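Local coordinates for protein short-chain dehydrogenase/reductase SDR (Vibrio parahaemolyticus, PDB 3GUY) that probably catalyses NAD(P)(H)-dependent oxidation or reduction of an alcohol or carbonyl substrate, as a Rossmann-fold short-chain dehydrogenase/reductase, at residues K26-T31 and N43-N48; Q64-L69 and R112-R117; M127-A132 and I168-P173. The protein carries 2 engineered substitutions. All blocks are in the same frame, centred on the assembly; numbering follows the deposited sequence.

All three contacts belong to one Rossmann-type domain, but they sit at different depths. Contact 3 is the core: two neighbouring, buried strands of the parallel sheet, 124-128 and 167-174, joined by backbone hydrogen bonds and apolar side chains. Contact 1 lies near the margin, where a loop meets strand 28-32 of the same sheet, and an amide-to-hydroxyl bond and a small leucine contact do the work. Contact 2 joins two helices, with a phenylalanine packed on the inner side and a charged network farther out. Contacts 1 and 2 touch directly, Tyr29 packing on Leu65 and Leu69. Contact 3 stands apart from both, although helix 93-118 of contact 2 leads along the chain into its strand 124-128.

Contact 1: residues K26-T31 and N43-N48; sequences KATYLT and NCLSNN
Strand 28-32 of this Rossmann fold is met near its start by the loop that leaves helix 35-42 and turns back toward strand 51-53, so the contact lies inside a beta-alpha-beta crossover. Its centre is the pair Thr28 and Asn48, whose side chains cross at about a right angle. Asn48 has CG anti to its backbone N (chi1 173°), which swings the amide onto the strand. Its ND2 gives a hydrogen bond to Thr28 OG1 at 3.1 Å, nearly straight at 164° and lying in the amide plane. That hydroxyl faces the amide because OG1 occupies the crowded place between backbone N and carbonyl carbon. Asparagine suits the turn because its two ends do different work: OD1 accepts from the backbone N of Gly50, so both ends fix the rotation of the amide. Beside this pair, Leu30 and Leu45 reach tip to tip, with CD1 of Leu30 4.0 Å from CD1 of Leu45. CG of Leu30 lies against Asn48 ND2 and CD1 of Leu45 against Thr28 OG1, so hydrocarbon borders the bonded pair. Leu30 is buried among Ala18, Leu38 and Val41 of the two adjoining helices, a fitting place for a branched apolar side chain. Asp22 of helix 12-23 also holds the loop: OD2 accepts from Ser46 N and OD1 from Asn47 N. Just before the strand the small Ala27 allows close backbone approach, its CA lying 3.4 Å from Asn47 O in a C-H...O contact.

Contact 2: residues Q64-L69 and R112-R117; sequences QLFEQL and RELVKR
Arg117, near the end of helix 93-118, crosses the groove to helix 59-67, joining two helices of this Rossmann-type domain. From CB its chain runs extended from CG to NE, which carries the guanidinium across to helix 59-67. CD and NE pass alongside the CB of Phe66, with NE 3.7 Å from that CB. NE then donates to Glu113 OE2 at 2.7 Å, one helical turn back, using the anti lone pair of the carboxylate. At the tip, NH2 bonds Glu67 OE1 at 2.8 Å from above the carboxylate plane, and NH1 adds a weak bond to the same oxygen. One face of the guanidinium lies over the Phe66-Glu67 backbone, Glu67 N being 3.5 Å above its plane. Deeper in the groove the flat ring of Phe66 lies between the helices: its CE1 meets Leu114 CD2 at 3.6 Å, and Glu113 CG slides past its CD2. On the same helix, Lys116 binds the Gln89 carbonyl of a second subunit. With two carboxylates gripping one guanidinium, the network probably favours ionised Glu67 and Glu113, the arginine offsetting repulsion between them.

Contact 3: residues M127-A132 and I168-P173; sequences MIMSTA and IIAVYP
Four backbone hydrogen bonds tie 127-132 to strand 168-173, in a parallel register that pairs Met127 with Ala170 and Ile128 with Val171. Met127 N donates to Ile169 O, Val171 N to Met127 O, and Met129 N to Val171 O, the last at 2.7 Å and nearly along the C=O axis. Past the strand end, Thr131 N still reaches Pro173 O at 2.9 Å, from above the carbonyl plane. Apolar side chains line both faces. Ile128 and Val171 lie side by side, and CG2 of Ile128 meets the Pro173 ring at CG, 3.8 Å away. On the opposite face the flexible Met129 bends at chi3 so that CE packs on Ala170 CB and Tyr172 CE1, and SD stands 5.0 Å from the centre of the Tyr172 ring in an oblique Met-aromatic contact. The edge of the Tyr172 ring receives Ser130 O, 3.3 Å from CD1. Ser130 OG accepts from Ala132 N in an ST turn, while its own buried N has no partner. Ser130 touches Tyr143, consistent with the family's active-site serine and tyrosine. Beyond this shell, Val150 and Arg158 of crossover helix 141-160 cover the Met129 and Ala170 face, Ile203 of helix 196-207 packs on Val171, and strands 75-78 and 214-222 flank the pair.

Contact 1: residues K26-T31 and N43-N48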
ATOM      1  N   LYS D  26     -35.340   8.470  -9.335  1.00 42.80           N
ATOM      2  CA  LYS D  26     -35.123   8.203  -7.898  1.00 41.91           C
ATOM      3  C   LYS D  26     -35.124   9.458  -7.000  1.00 40.24           C
ATOM      4  O   LYS D  26     -34.625  10.519  -7.378  1.00 39.67           O
ATOM      5  CB  LYS D  26     -33.836   7.418  -7.698  1.00 42.71           C
ATOM      6  CG  LYS D  26     -33.734   6.198  -8.612  1.00 45.61           C
ATOM      7  CD  LYS D  26     -32.986   5.042  -7.940  1.00 47.82           C
ATOM      8  CE  LYS D  26     -32.457   4.058  -8.984  1.00 48.67           C
ATOM      9  NZ  LYS D  26     -31.415   3.190  -8.414  1.00 49.08           N
ATOM     10  N   ALA D  27     -35.693   9.325  -5.807  1.00 38.81           N
ATOM     11  CA  ALA D  27     -35.700  10.431  -4.838  1.00 38.24           C
ATOM     12  C   ALA D  27     -34.291  10.707  -4.280  1.00 37.70           C
ATOM     13  O   ALA D  27     -33.635   9.799  -3.767  1.00 37.26           O
ATOM     14  CB  ALA D  27     -36.640  10.145  -3.695  1.00 37.88           C
ATOM     15  N   THR D  28     -33.886  11.974  -4.351  1.00 37.12           N
ATOM     16  CA  THR D  28     -32.634  12.493  -3.782  1.00 35.88           C
ATOM     17  C   THR D  28     -32.868  13.576  -2.682  1.00 35.91           C
ATOM     18  O   THR D  28     -33.837  14.357  -2.746  1.00 36.43           O
ATOM     19  CB  THR D  28     -31.777  13.106  -4.865  1.00 35.67           C
ATOM     20  OG1 THR D  28     -32.466  14.233  -5.450  1.00 36.23           O
ATOM     21  CG2 THR D  28     -31.463  12.074  -5.919  1.00 35.53           C
ATOM     22  N   TYR D  29     -32.000  13.570  -1.664  1.00 35.12           N
ATOM     23  CA  TYR D  29     -31.873  14.645  -0.670  1.00 34.07           C
ATOM     24  C   TYR D  29     -30.446  15.206  -0.715  1.00 33.15           C
ATOM     25  O   TYR D  29     -29.482  14.475  -0.513  1.00 31.79           O
ATOM     26  CB  TYR D  29     -32.170  14.102   0.716  1.00 34.66           C
ATOM     27  CG  TYR D  29     -32.414  15.200   1.739  1.00 37.25           C
ATOM     28  CD1 TYR D  29     -33.713  15.725   1.945  1.00 37.74           C
ATOM     29  CD2 TYR D  29     -31.368  15.728   2.474  1.00 36.08           C
ATOM     30  CE1 TYR D  29     -33.941  16.725   2.873  1.00 37.11           C
ATOM     31  CE2 TYR D  29     -31.591  16.731   3.417  1.00 38.99           C
ATOM     32  CZ  TYR D  29     -32.879  17.225   3.616  1.00 39.37           C
ATOM     33  OH  TYR D  29     -33.060  18.222   4.553  1.00 39.41           O
ATOM     34  N   LEU D  30     -30.316  16.483  -1.048  1.00 32.42           N
ATOM     35  CA  LEU D  30     -29.036  17.088  -1.322  1.00 32.14           C
ATOM     36  C   LEU D  30     -28.536  18.007  -0.190  1.00 33.56           C
ATOM     37  O   LEU D  30     -29.298  18.817   0.379  1.00 33.14           O
ATOM     38  CB  LEU D  30     -29.076  17.872  -2.620  1.00 31.84           C
ATOM     39  CG  LEU D  30     -29.576  17.147  -3.881  1.00 32.23           C
ATOM     40  CD1 LEU D  30     -29.044  17.878  -5.080  1.00 30.86           C
ATOM     41  CD2 LEU D  30     -29.215  15.681  -3.976  1.00 30.69           C
ATOM     42  N   THR D  31     -27.245  17.876   0.144  1.00 32.31           N
ATOM     43  CA  THR D  31     -26.660  18.758   1.134  1.00 32.04           C
ATOM     44  C   THR D  31     -25.371  19.374   0.566  1.00 31.84           C
ATOM     45  O   THR D  31     -24.710  18.817  -0.328  1.00 31.61           O
ATOM     46  CB  THR D  31     -26.469  18.076   2.526  1.00 31.69           C
ATOM     47  OG1 THR D  31     -26.255  19.094   3.517  1.00 30.91           O
ATOM     48  CG2 THR D  31     -25.267  17.117   2.535  1.00 30.89           C
ATOM     49  N   ASN D  43     -33.557  22.631  -8.622  1.00 44.39           N
ATOM     50  CA  ASN D  43     -34.548  23.147  -9.555  1.00 45.97           C
ATOM     51  C   ASN D  43     -34.342  22.594 -10.967  1.00 46.82           C
ATOM     52  O   ASN D  43     -35.166  22.859 -11.838  1.00 47.14           O
ATOM     53  CB  ASN D  43     -34.547  24.696  -9.554  1.00 46.17           C
ATOM     54  CG  ASN D  43     -35.204  25.281  -8.296  1.00 47.36           C
ATOM     55  OD1 ASN D  43     -35.939  24.584  -7.589  1.00 48.62           O
ATOM     56  ND2 ASN D  43     -34.936  26.557  -8.009  1.00 47.82           N
ATOM     57  N   CYS D  44     -33.239  21.852 -11.185  1.00 47.13           N
ATOM     58  CA  CYS D  44     -33.092  20.972 -12.362  1.00 47.61           C
ATOM     59  C   CYS D  44     -33.704  19.586 -12.170  1.00 46.64           C
ATOM     60  O   CYS D  44     -33.838  18.839 -13.137  1.00 47.32           O
ATOM     61  CB  CYS D  44     -31.628  20.729 -12.723  1.00 47.90           C
ATOM     62  SG  CYS D  44     -30.622  22.168 -12.807  1.00 51.63           S
ATOM     63  N   LEU D  45     -34.034  19.226 -10.940  1.00 45.41           N
ATOM     64  CA  LEU D  45     -34.489  17.889 -10.639  1.00 44.58           C
ATOM     65  C   LEU D  45     -36.001  17.885 -10.609  1.00 44.82           C
ATOM     66  O   LEU D  45     -36.622  18.947 -10.453  1.00 45.33           O
ATOM     67  CB  LEU D  45     -33.923  17.441  -9.292  1.00 44.26           C
ATOM     68  CG  LEU D  45     -32.414  17.692  -9.136  1.00 43.23           C
ATOM     69  CD1 LEU D  45     -31.937  17.171  -7.776  1.00 40.93           C
ATOM     70  CD2 LEU D  45     -31.612  17.087 -10.301  1.00 40.90           C
ATOM     71  N   SER D  46     -36.592  16.702 -10.782  1.00 43.96           N
ATOM     72  CA  SER D  46     -38.043  16.538 -10.749  1.00 43.55           C
ATOM     73  C   SER D  46     -38.533  15.538  -9.678  1.00 42.19           C
ATOM     74  O   SER D  46     -39.724  15.502  -9.386  1.00 42.30           O
ATOM     75  CB  SER D  46     -38.530  16.073 -12.118  1.00 43.64           C
ATOM     76  OG  SER D  46     -38.859  14.689 -12.049  1.00 45.99           O
ATOM     77  N   ASN D  47     -37.639  14.712  -9.127  1.00 40.74           N
ATOM     78  CA  ASN D  47     -37.984  13.750  -8.043  1.00 39.61           C
ATOM     79  C   ASN D  47     -37.287  14.044  -6.703  1.00 38.95           C
ATOM     80  O   ASN D  47     -37.375  13.268  -5.741  1.00 37.90           O
ATOM     81  CB  ASN D  47     -37.670  12.349  -8.523  1.00 39.30           C
ATOM     82  CG  ASN D  47     -38.252  12.106  -9.902  1.00 40.18           C
ATOM     83  OD1 ASN D  47     -39.456  12.312 -10.103  1.00 38.68           O
ATOM     84  ND2 ASN D  47     -37.407  11.768 -10.867  1.00 35.84           N
ATOM     85  N   ASN D  48     -36.629  15.192  -6.641  1.00 38.64           N
ATOM     86  CA  ASN D  48     -35.945  15.604  -5.423  1.00 38.41           C
ATOM     87  C   ASN D  48     -36.909  15.865  -4.260  1.00 39.19           C
ATOM     88  O   ASN D  48     -37.972  16.489  -4.433  1.00 39.35           O
ATOM     89  CB  ASN D  48     -35.061  16.832  -5.688  1.00 38.16           C
ATOM     90  CG  ASN D  48     -34.468  17.389  -4.415  1.00 38.89           C
ATOM     91  OD1 ASN D  48     -35.062  18.285  -3.812  1.00 35.49           O
ATOM     92  ND2 ASN D  48     -33.345  16.784  -3.934  1.00 33.93           N
TER

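Contact 2: residues Q64-L69 and R112-R117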
ATOM      1  N   GLN D  64     -28.307  16.503  13.043  1.00 36.48           N
ATOM      2  CA  GLN D  64     -29.610  17.076  12.623  1.00 37.11           C
ATOM      3  C   GLN D  64     -29.974  16.767  11.176  1.00 37.15           C
ATOM      4  O   GLN D  64     -31.153  16.670  10.844  1.00 36.45           O
ATOM      5  CB  GLN D  64     -29.617  18.581  12.769  1.00 37.08           C
ATOM      6  CG  GLN D  64     -29.626  19.062  14.217  1.00 38.43           C
ATOM      7  CD  GLN D  64     -28.960  20.412  14.355  1.00 41.05           C
ATOM      8  OE1 GLN D  64     -29.051  21.264  13.456  1.00 38.16           O
ATOM      9  NE2 GLN D  64     -28.250  20.607  15.475  1.00 45.20           N
ATOM     10  N   LEU D  65     -28.963  16.657  10.311  1.00 37.29           N
ATOM     11  CA  LEU D  65     -29.193  16.354   8.904  1.00 37.55           C
ATOM     12  C   LEU D  65     -29.953  15.037   8.822  1.00 37.50           C
ATOM     13  O   LEU D  65     -30.988  14.970   8.201  1.00 37.72           O
ATOM     14  CB  LEU D  65     -27.860  16.327   8.084  1.00 37.06           C
ATOM     15  CG  LEU D  65     -27.822  15.717   6.654  1.00 36.95           C
ATOM     16  CD1 LEU D  65     -28.603  16.535   5.593  1.00 34.02           C
ATOM     17  CD2 LEU D  65     -26.358  15.529   6.193  1.00 34.63           C
ATOM     18  N   PHE D  66     -29.472  14.007   9.493  1.00 38.51           N
ATOM     19  CA  PHE D  66     -30.090  12.707   9.361  1.00 39.67           C
ATOM     20  C   PHE D  66     -31.362  12.546  10.177  1.00 41.13           C
ATOM     21  O   PHE D  66     -32.232  11.768   9.785  1.00 40.54           O
ATOM     22  CB  PHE D  66     -29.093  11.598   9.636  1.00 39.97           C
ATOM     23  CG  PHE D  66     -28.066  11.488   8.558  1.00 39.43           C
ATOM     24  CD1 PHE D  66     -28.382  10.905   7.349  1.00 39.39           C
ATOM     25  CD2 PHE D  66     -26.822  12.064   8.713  1.00 41.29           C
ATOM     26  CE1 PHE D  66     -27.448  10.859   6.331  1.00 39.82           C
ATOM     27  CE2 PHE D  66     -25.890  12.009   7.703  1.00 41.10           C
ATOM     28  CZ  PHE D  66     -26.212  11.414   6.513  1.00 40.74           C
ATOM     29  N   GLU D  67     -31.466  13.282  11.280  1.00 42.23           N
ATOM     30  CA  GLU D  67     -32.650  13.215  12.134  1.00 43.53           C
ATOM     31  C   GLU D  67     -33.892  13.659  11.350  1.00 43.56           C
ATOM     32  O   GLU D  67     -34.955  13.072  11.472  1.00 43.82           O
ATOM     33  CB  GLU D  67     -32.476  14.117  13.360  1.00 43.52           C
ATOM     34  CG  GLU D  67     -33.573  13.965  14.412  1.00 45.63           C
ATOM     35  CD  GLU D  67     -33.572  12.595  15.087  1.00 48.39           C
ATOM     36  OE1 GLU D  67     -32.476  12.062  15.366  1.00 49.06           O
ATOM     37  OE2 GLU D  67     -34.675  12.059  15.351  1.00 51.86           O
ATOM     38  N   GLN D  68     -33.735  14.680  10.525  1.00 44.60           N
ATOM     39  CA  GLN D  68     -34.873  15.297   9.853  1.00 45.18           C
ATOM     40  C   GLN D  68     -35.289  14.579   8.571  1.00 45.06           C
ATOM     41  O   GLN D  68     -36.214  15.008   7.925  1.00 45.14           O
ATOM     42  CB  GLN D  68     -34.564  16.782   9.571  1.00 45.40           C
ATOM     43  CG  GLN D  68     -34.402  17.627  10.842  1.00 47.18           C
ATOM     44  CD  GLN D  68     -35.683  17.665  11.669  1.00 49.65           C
ATOM     45  OE1 GLN D  68     -35.695  17.329  12.866  1.00 50.80           O
ATOM     46  NE2 GLN D  68     -36.781  18.030  11.018  1.00 51.16           N
ATOM     47  N   LEU D  69     -34.613  13.499   8.192  1.00 45.31           N
ATOM     48  CA  LEU D  69     -34.997  12.772   6.995  1.00 45.42           C
ATOM     49  C   LEU D  69     -36.276  12.025   7.290  1.00 46.35           C
ATOM     50  O   LEU D  69     -36.502  11.630   8.434  1.00 46.03           O
ATOM     51  CB  LEU D  69     -33.907  11.781   6.568  1.00 45.45           C
ATOM     52  CG  LEU D  69     -32.643  12.370   5.948  1.00 44.22           C
ATOM     53  CD1 LEU D  69     -31.683  11.243   5.615  1.00 41.59           C
ATOM     54  CD2 LEU D  69     -32.989  13.195   4.720  1.00 43.62           C
ATOM     55  N   ARG D 112     -19.676   8.282  10.839  1.00 22.64           N
ATOM     56  CA  ARG D 112     -20.032   7.885  12.188  1.00 24.15           C
ATOM     57  C   ARG D 112     -21.567   7.931  12.386  1.00 24.65           C
ATOM     58  O   ARG D 112     -22.142   7.054  13.032  1.00 23.96           O
ATOM     59  CB  ARG D 112     -19.363   8.798  13.203  1.00 23.60           C
ATOM     60  CG  ARG D 112     -19.799   8.585  14.619  1.00 25.49           C
ATOM     61  CD  ARG D 112     -19.005   9.465  15.563  1.00 26.65           C
ATOM     62  NE  ARG D 112     -19.556   9.322  16.912  1.00 29.48           N
ATOM     63  CZ  ARG D 112     -20.605   9.997  17.375  1.00 29.37           C
ATOM     64  NH1 ARG D 112     -21.189  10.955  16.653  1.00 29.13           N
ATOM     65  NH2 ARG D 112     -21.022   9.759  18.609  1.00 29.21           N
ATOM     66  N   GLU D 113     -22.191   8.981  11.869  1.00 25.58           N
ATOM     67  CA  GLU D 113     -23.634   9.128  12.010  1.00 27.20           C
ATOM     68  C   GLU D 113     -24.371   8.031  11.229  1.00 28.35           C
ATOM     69  O   GLU D 113     -25.366   7.437  11.736  1.00 28.89           O
ATOM     70  CB  GLU D 113     -24.055  10.506  11.565  1.00 27.97           C
ATOM     71  CG  GLU D 113     -25.483  10.861  11.982  1.00 31.24           C
ATOM     72  CD  GLU D 113     -25.635  11.053  13.490  1.00 35.07           C
ATOM     73  OE1 GLU D 113     -24.629  11.384  14.170  1.00 36.41           O
ATOM     74  OE2 GLU D 113     -26.772  10.902  13.989  1.00 35.91           O
ATOM     75  N   LEU D 114     -23.858   7.708  10.031  1.00 27.72           N
ATOM     76  CA  LEU D 114     -24.371   6.565   9.270  1.00 27.49           C
ATOM     77  C   LEU D 114     -24.273   5.233  10.000  1.00 27.66           C
ATOM     78  O   LEU D 114     -25.253   4.452   9.993  1.00 27.25           O
ATOM     79  CB  LEU D 114     -23.740   6.493   7.865  1.00 26.91           C
ATOM     80  CG  LEU D 114     -24.067   7.699   6.989  1.00 28.40           C
ATOM     81  CD1 LEU D 114     -23.265   7.579   5.663  1.00 23.41           C
ATOM     82  CD2 LEU D 114     -25.608   7.831   6.740  1.00 30.05           C
ATOM     83  N   VAL D 115     -23.140   4.963  10.669  1.00 27.67           N
ATOM     84  CA  VAL D 115     -22.962   3.680  11.346  1.00 28.21           C
ATOM     85  C   VAL D 115     -23.804   3.595  12.605  1.00 29.26           C
ATOM     86  O   VAL D 115     -24.335   2.541  12.933  1.00 30.01           O
ATOM     87  CB  VAL D 115     -21.478   3.387  11.678  1.00 28.07           C
ATOM     88  CG1 VAL D 115     -21.333   2.112  12.438  1.00 26.09           C
ATOM     89  CG2 VAL D 115     -20.635   3.295  10.355  1.00 28.84           C
ATOM     90  N   LYS D 116     -23.899   4.709  13.305  1.00 31.32           N
ATOM     91  CA  LYS D 116     -24.743   4.854  14.502  1.00 33.10           C
ATOM     92  C   LYS D 116     -26.194   4.488  14.155  1.00 33.28           C
ATOM     93  O   LYS D 116     -26.776   3.651  14.813  1.00 34.20           O
ATOM     94  CB  LYS D 116     -24.675   6.302  15.031  1.00 33.20           C
ATOM     95  CG  LYS D 116     -25.141   6.460  16.466  1.00 37.28           C
ATOM     96  CD  LYS D 116     -24.802   7.859  17.040  1.00 40.33           C
ATOM     97  CE  LYS D 116     -25.009   7.917  18.555  1.00 42.06           C
ATOM     98  NZ  LYS D 116     -23.762   7.435  19.253  1.00 44.46           N
ATOM     99  N   ARG D 117     -26.722   5.069  13.091  1.00 33.95           N
ATOM    100  CA  ARG D 117     -28.162   4.990  12.790  1.00 34.44           C
ATOM    101  C   ARG D 117     -28.529   3.789  11.915  1.00 35.02           C
ATOM    102  O   ARG D 117     -29.608   3.191  12.103  1.00 35.67           O
ATOM    103  CB  ARG D 117     -28.634   6.264  12.100  1.00 34.68           C
ATOM    104  CG  ARG D 117     -28.680   7.489  12.976  1.00 35.33           C
ATOM    105  CD  ARG D 117     -29.004   8.706  12.111  1.00 36.45           C
ATOM    106  NE  ARG D 117     -29.061   9.930  12.896  1.00 38.45           N
ATOM    107  CZ  ARG D 117     -30.153  10.473  13.444  1.00 38.97           C
ATOM    108  NH1 ARG D 117     -31.346   9.922  13.280  1.00 37.86           N
ATOM    109  NH2 ARG D 117     -30.044  11.605  14.137  1.00 37.51           N
TER

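Contact 3: residues M127-A132 and I168-P173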
ATOM      1  N   MET D 127     -18.214   6.345  -0.415  1.00 25.69           N
ATOM      2  CA  MET D 127     -17.235   7.356   0.024  1.00 24.64           C
ATOM      3  C   MET D 127     -16.311   7.813  -1.115  1.00 24.89           C
ATOM      4  O   MET D 127     -15.448   7.077  -1.574  1.00 23.56           O
ATOM      5  CB  MET D 127     -16.461   6.795   1.201  1.00 26.00           C
ATOM      6  CG  MET D 127     -17.345   6.452   2.444  1.00 28.73           C
ATOM      7  SD  MET D 127     -18.071   7.891   3.352  1.00 22.73           S
ATOM      8  CE  MET D 127     -16.435   8.726   3.573  1.00 27.57           C
ATOM      9  N   ILE D 128     -16.462   9.053  -1.565  1.00 24.93           N
ATOM     10  CA  ILE D 128     -15.634   9.535  -2.656  1.00 25.43           C
ATOM     11  C   ILE D 128     -14.377  10.199  -2.107  1.00 24.35           C
ATOM     12  O   ILE D 128     -14.449  11.142  -1.298  1.00 23.75           O
ATOM     13  CB  ILE D 128     -16.381  10.464  -3.594  1.00 27.00           C
ATOM     14  CG1 ILE D 128     -17.624   9.720  -4.165  1.00 28.24           C
ATOM     15  CG2 ILE D 128     -15.461  10.952  -4.700  1.00 26.75           C
ATOM     16  CD1 ILE D 128     -18.461  10.578  -5.000  1.00 29.22           C
ATOM     17  N   MET D 129     -13.225   9.683  -2.536  1.00 22.83           N
ATOM     18  CA  MET D 129     -11.953  10.162  -2.019  1.00 22.77           C
ATOM     19  C   MET D 129     -11.223  10.810  -3.194  1.00 22.39           C
ATOM     20  O   MET D 129     -11.722  11.741  -3.806  1.00 22.58           O
ATOM     21  CB  MET D 129     -11.157   9.007  -1.316  1.00 21.98           C
ATOM     22  CG  MET D 129     -11.697   8.667   0.065  1.00 21.21           C
ATOM     23  SD  MET D 129     -11.193   7.132   0.797  1.00 15.79           S
ATOM     24  CE  MET D 129     -12.243   6.085  -0.275  1.00 21.92           C
ATOM     25  N   SER D 130     -10.058  10.308  -3.539  1.00 21.94           N
ATOM     26  CA  SER D 130      -9.253  10.896  -4.598  1.00 22.35           C
ATOM     27  C   SER D 130      -8.137   9.900  -4.808  1.00 21.34           C
ATOM     28  O   SER D 130      -7.863   9.050  -3.916  1.00 21.59           O
ATOM     29  CB  SER D 130      -8.669  12.247  -4.160  1.00 22.77           C
ATOM     30  OG  SER D 130      -7.449  12.509  -4.839  1.00 23.81           O
ATOM     31  N   THR D 131      -7.516   9.947  -5.986  1.00 20.89           N
ATOM     32  CA  THR D 131      -6.293   9.162  -6.221  1.00 20.67           C
ATOM     33  C   THR D 131      -5.185   9.569  -5.247  1.00 21.23           C
ATOM     34  O   THR D 131      -4.326   8.739  -4.938  1.00 21.76           O
ATOM     35  CB  THR D 131      -5.820   9.216  -7.665  1.00 20.97           C
ATOM     36  OG1 THR D 131      -5.659  10.574  -8.083  1.00 21.27           O
ATOM     37  CG2 THR D 131      -6.889   8.534  -8.562  1.00 18.46           C
ATOM     38  N   ALA D 132      -5.267  10.779  -4.700  1.00 21.12           N
ATOM     39  CA  ALA D 132      -4.320  11.246  -3.657  1.00 21.67           C
ATOM     40  C   ALA D 132      -4.374  10.401  -2.354  1.00 20.74           C
ATOM     41  O   ALA D 132      -3.496  10.514  -1.517  1.00 20.67           O
ATOM     42  CB  ALA D 132      -4.548  12.724  -3.344  1.00 20.09           C
ATOM     43  N   ILE D 168     -19.521  -0.283   2.544  1.00 22.16           N
ATOM     44  CA  ILE D 168     -18.885   0.944   2.085  1.00 22.18           C
ATOM     45  C   ILE D 168     -18.221   0.719   0.703  1.00 20.73           C
ATOM     46  O   ILE D 168     -17.475  -0.222   0.511  1.00 21.88           O
ATOM     47  CB  ILE D 168     -17.831   1.451   3.105  1.00 22.03           C
ATOM     48  CG1 ILE D 168     -18.484   1.846   4.430  1.00 21.81           C
ATOM     49  CG2 ILE D 168     -17.115   2.677   2.563  1.00 22.26           C
ATOM     50  CD1 ILE D 168     -17.459   2.100   5.559  1.00 22.27           C
ATOM     51  N   ILE D 169     -18.521   1.607  -0.226  1.00 22.01           N
ATOM     52  CA  ILE D 169     -17.988   1.590  -1.613  1.00 22.04           C
ATOM     53  C   ILE D 169     -16.975   2.729  -1.698  1.00 21.07           C
ATOM     54  O   ILE D 169     -17.254   3.854  -1.278  1.00 20.39           O
ATOM     55  CB  ILE D 169     -19.079   1.816  -2.692  1.00 21.48           C
ATOM     56  CG1 ILE D 169     -20.294   0.886  -2.467  1.00 24.62           C
ATOM     57  CG2 ILE D 169     -18.512   1.713  -4.167  1.00 20.34           C
ATOM     58  CD1 ILE D 169     -19.955  -0.482  -2.311  1.00 26.56           C
ATOM     59  N   ALA D 170     -15.764   2.391  -2.130  1.00 20.85           N
ATOM     60  CA  ALA D 170     -14.668   3.378  -2.166  1.00 19.66           C
ATOM     61  C   ALA D 170     -14.475   3.824  -3.593  1.00 19.01           C
ATOM     62  O   ALA D 170     -14.355   3.020  -4.489  1.00 20.16           O
ATOM     63  CB  ALA D 170     -13.364   2.785  -1.597  1.00 19.51           C
ATOM     64  N   VAL D 171     -14.468   5.118  -3.812  1.00 18.77           N
ATOM     65  CA  VAL D 171     -14.310   5.670  -5.139  1.00 19.49           C
ATOM     66  C   VAL D 171     -13.147   6.648  -5.095  1.00 20.52           C
ATOM     67  O   VAL D 171     -13.088   7.481  -4.177  1.00 18.91           O
ATOM     68  CB  VAL D 171     -15.579   6.449  -5.570  1.00 19.13           C
ATOM     69  CG1 VAL D 171     -15.415   6.936  -6.982  1.00 20.24           C
ATOM     70  CG2 VAL D 171     -16.879   5.578  -5.343  1.00 18.78           C
ATOM     71  N   TYR D 172     -12.242   6.534  -6.082  1.00 20.96           N
ATOM     72  CA  TYR D 172     -11.012   7.325  -6.154  1.00 20.53           C
ATOM     73  C   TYR D 172     -10.890   7.997  -7.503  1.00 22.00           C
ATOM     74  O   TYR D 172     -10.370   7.398  -8.452  1.00 23.40           O
ATOM     75  CB  TYR D 172      -9.761   6.464  -5.923  1.00 21.81           C
ATOM     76  CG  TYR D 172      -9.775   5.649  -4.647  1.00 19.87           C
ATOM     77  CD1 TYR D 172      -9.312   6.177  -3.445  1.00 18.70           C
ATOM     78  CD2 TYR D 172     -10.297   4.373  -4.632  1.00 21.95           C
ATOM     79  CE1 TYR D 172      -9.322   5.432  -2.272  1.00 21.03           C
ATOM     80  CE2 TYR D 172     -10.326   3.600  -3.434  1.00 22.96           C
ATOM     81  CZ  TYR D 172      -9.815   4.139  -2.273  1.00 22.59           C
ATOM     82  OH  TYR D 172      -9.884   3.390  -1.122  1.00 21.27           O
ATOM     83  N   PRO D 173     -11.416   9.219  -7.624  1.00 22.50           N
ATOM     84  CA  PRO D 173     -11.246   9.940  -8.858  1.00 23.18           C
ATOM     85  C   PRO D 173      -9.906  10.638  -8.938  1.00 24.58           C
ATOM     86  O   PRO D 173      -9.380  11.122  -7.920  1.00 22.25           O
ATOM     87  CB  PRO D 173     -12.355  10.983  -8.837  1.00 23.39           C
ATOM     88  CG  PRO D 173     -13.000  10.891  -7.537  1.00 24.57           C
ATOM     89  CD  PRO D 173     -12.471   9.778  -6.759  1.00 22.06           C
TER